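Local atomic coordinates of endo-pectate lyase (Erwinia chrysanthemi, PDB entry 3B4N), a protein that cleaves polygalacturonate by calcium-dependent beta-elimination, and probably acts inside the chain of both pectate and highly methylated pectins. Residues A[176-182]-A[198-204]. Residues are numbered along the deposited sequence; the frame is centred on the assembly and turned at random. Where two conformers were deposited one is given.
Sequences HCDSGNC and TNNGKTM. With ZN (zinc ion), chain E; ZN (zinc ion), chain F.
Two strand–turn–strand segments, 176-182 and 198-204, stack in parallel and in register, with His176 beside Thr198 and Cys182 beside Met204 (both CA-CA 4.8 Å). Cys177 N donates to Thr198 O (2.9 Å), and Asn200 N to Cys177 O (2.8 Å). Where the turns lead back into strand, Gly180 O accepts from Lys202 N (2.8 Å) and Thr203 N (3.2 Å), and Cys182 N donates to Thr203 O (2.8 Å). Gly180 takes positive phi (58°, psi -146°), a conformation that favours glycine. A CB on Gly201 would clash with Cys177 SG.

Cys177 (chi1 t) and Cys182 (chi1 m) point inward and form a disulfide across their turn, SG to SG 2.1 Å. Cys177 CB packs on Met204 SD at 4.0 Å; Met204 is extended as far as SD (t, t), and chi3 (p) then turns its methyl aside. In 198-204 Asn199 (t) forms an Asx turn, its OD1 accepting from Gly201 N at 2.9 Å, while its ND2 hydrogen-bonds Thr235 OG1.

His176 (m, chi2 -166°) bridges two zinc ions, through ND1 and through NE2, each at 2.1 Å. Asp178 (m) joins the ND1-bound zinc by OD1 at 2.0 Å; Asp173 joins the other. Asn200 OD1 lies over a face of the His176 ring, and its ND2 hydrogen-bonds Asn229 OD1. One water links Asn181 OD1 (2.5 Å) and Thr203 OG1 (2.6 Å).

Such in-register stacking of successive coils is the hallmark of the right-handed parallel beta-helix of this family 3 pectate lyase, here with zinc bound at its surface.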
# COMPACT_ATOMS: atom_id res chain seq x y z
N HIS A 176 -2.20 11.99 3.60
CA HIS A 176 -0.95 12.71 3.85
C HIS A 176 -0.36 12.44 5.22
O HIS A 176 -1.09 12.40 6.21
CB HIS A 176 -1.15 14.22 3.80
CG HIS A 176 -1.23 14.80 2.43
ND1 HIS A 176 -1.12 16.16 2.20
CD2 HIS A 176 -1.44 14.23 1.22
CE1 HIS A 176 -1.25 16.39 0.91
NE2 HIS A 176 -1.45 15.24 0.29
N CYS A 177 0.95 12.22 5.26
CA CYS A 177 1.65 12.14 6.54
C CYS A 177 2.34 13.50 6.52
O CYS A 177 3.35 13.69 5.84
CB CYS A 177 2.69 11.04 6.56
SG CYS A 177 3.69 11.08 8.09
N ASP A 178 1.80 14.47 7.26
CA ASP A 178 2.38 15.80 7.23
C ASP A 178 3.37 16.21 8.31
O ASP A 178 3.87 17.34 8.32
CB ASP A 178 1.25 16.82 7.09
CG ASP A 178 0.66 16.84 5.68
OD1 ASP A 178 -0.46 17.33 5.52
OD2 ASP A 178 1.33 16.36 4.74
N SER A 179 3.65 15.30 9.23
CA SER A 179 4.62 15.56 10.28
C SER A 179 4.83 14.30 11.09
O SER A 179 3.94 13.45 11.18
CB SER A 179 4.17 16.70 11.20
OG SER A 179 3.15 16.28 12.09
N GLY A 180 6.03 14.17 11.66
CA GLY A 180 6.35 13.02 12.48
C GLY A 180 6.24 11.65 11.85
O GLY A 180 6.49 11.46 10.66
N ASN A 181 5.86 10.69 12.68
CA ASN A 181 5.75 9.30 12.24
C ASN A 181 4.33 8.85 12.09
O ASN A 181 3.56 8.82 13.06
CB ASN A 181 6.47 8.43 13.25
CG ASN A 181 7.86 8.92 13.51
OD1 ASN A 181 8.63 9.17 12.57
ND2 ASN A 181 8.20 9.10 14.78
N CYS A 182 3.98 8.50 10.86
CA CYS A 182 2.63 8.07 10.56
C CYS A 182 2.59 6.65 10.06
O CYS A 182 3.51 6.18 9.38
CB CYS A 182 2.03 8.95 9.48
SG CYS A 182 2.30 10.75 9.58
N THR A 198 1.20 10.29 0.76
CA THR A 198 2.27 11.26 0.56
C THR A 198 3.05 11.47 1.84
O THR A 198 2.49 11.78 2.89
CB THR A 198 1.68 12.63 0.12
OG1 THR A 198 0.87 12.44 -1.05
CG2 THR A 198 2.78 13.64 -0.16
N ASN A 199 4.37 11.30 1.75
CA ASN A 199 5.22 11.49 2.90
C ASN A 199 5.78 12.91 2.93
O ASN A 199 6.70 13.25 2.18
CB ASN A 199 6.38 10.47 2.89
CG ASN A 199 7.17 10.47 4.18
OD1 ASN A 199 6.95 11.33 5.04
ND2 ASN A 199 8.08 9.52 4.33
N ASN A 200 5.18 13.73 3.78
CA ASN A 200 5.61 15.11 4.01
C ASN A 200 6.05 15.16 5.48
O ASN A 200 6.15 16.24 6.06
CB ASN A 200 4.45 16.10 3.84
CG ASN A 200 3.99 16.27 2.40
OD1 ASN A 200 2.81 16.44 2.14
ND2 ASN A 200 4.93 16.26 1.47
N GLY A 201 6.32 13.99 6.07
CA GLY A 201 6.71 13.91 7.47
C GLY A 201 8.07 13.29 7.71
O GLY A 201 8.97 13.43 6.88
N LYS A 202 8.24 12.61 8.84
CA LYS A 202 9.52 12.00 9.18
C LYS A 202 9.61 10.55 8.72
O LYS A 202 10.54 10.18 8.00
CB LYS A 202 9.76 12.08 10.69
CG LYS A 202 11.17 11.72 11.14
CD LYS A 202 12.21 12.71 10.62
CE LYS A 202 13.58 12.40 11.20
NZ LYS A 202 14.68 13.12 10.48
N THR A 203 8.66 9.72 9.15
CA THR A 203 8.61 8.32 8.71
C THR A 203 7.16 7.96 8.43
O THR A 203 6.31 8.11 9.30
CB THR A 203 9.14 7.32 9.77
OG1 THR A 203 10.48 7.65 10.12
CG2 THR A 203 9.14 5.91 9.19
N MET A 204 6.89 7.52 7.21
CA MET A 204 5.54 7.10 6.83
C MET A 204 5.62 5.59 6.56
O MET A 204 6.34 5.14 5.67
CB MET A 204 5.07 7.86 5.58
CG MET A 204 3.72 7.38 5.06
SD MET A 204 3.10 8.35 3.67
CE MET A 204 3.97 7.55 2.33
ZN ZN E . -0.85 17.70 3.59
ZN ZN F . -0.60 15.60 -1.63
O HOH W 1 10.95 8.37 12.59
O HOH W 2 0.70 14.13 -3.09
O HOH W 3 0.53 18.81 2.62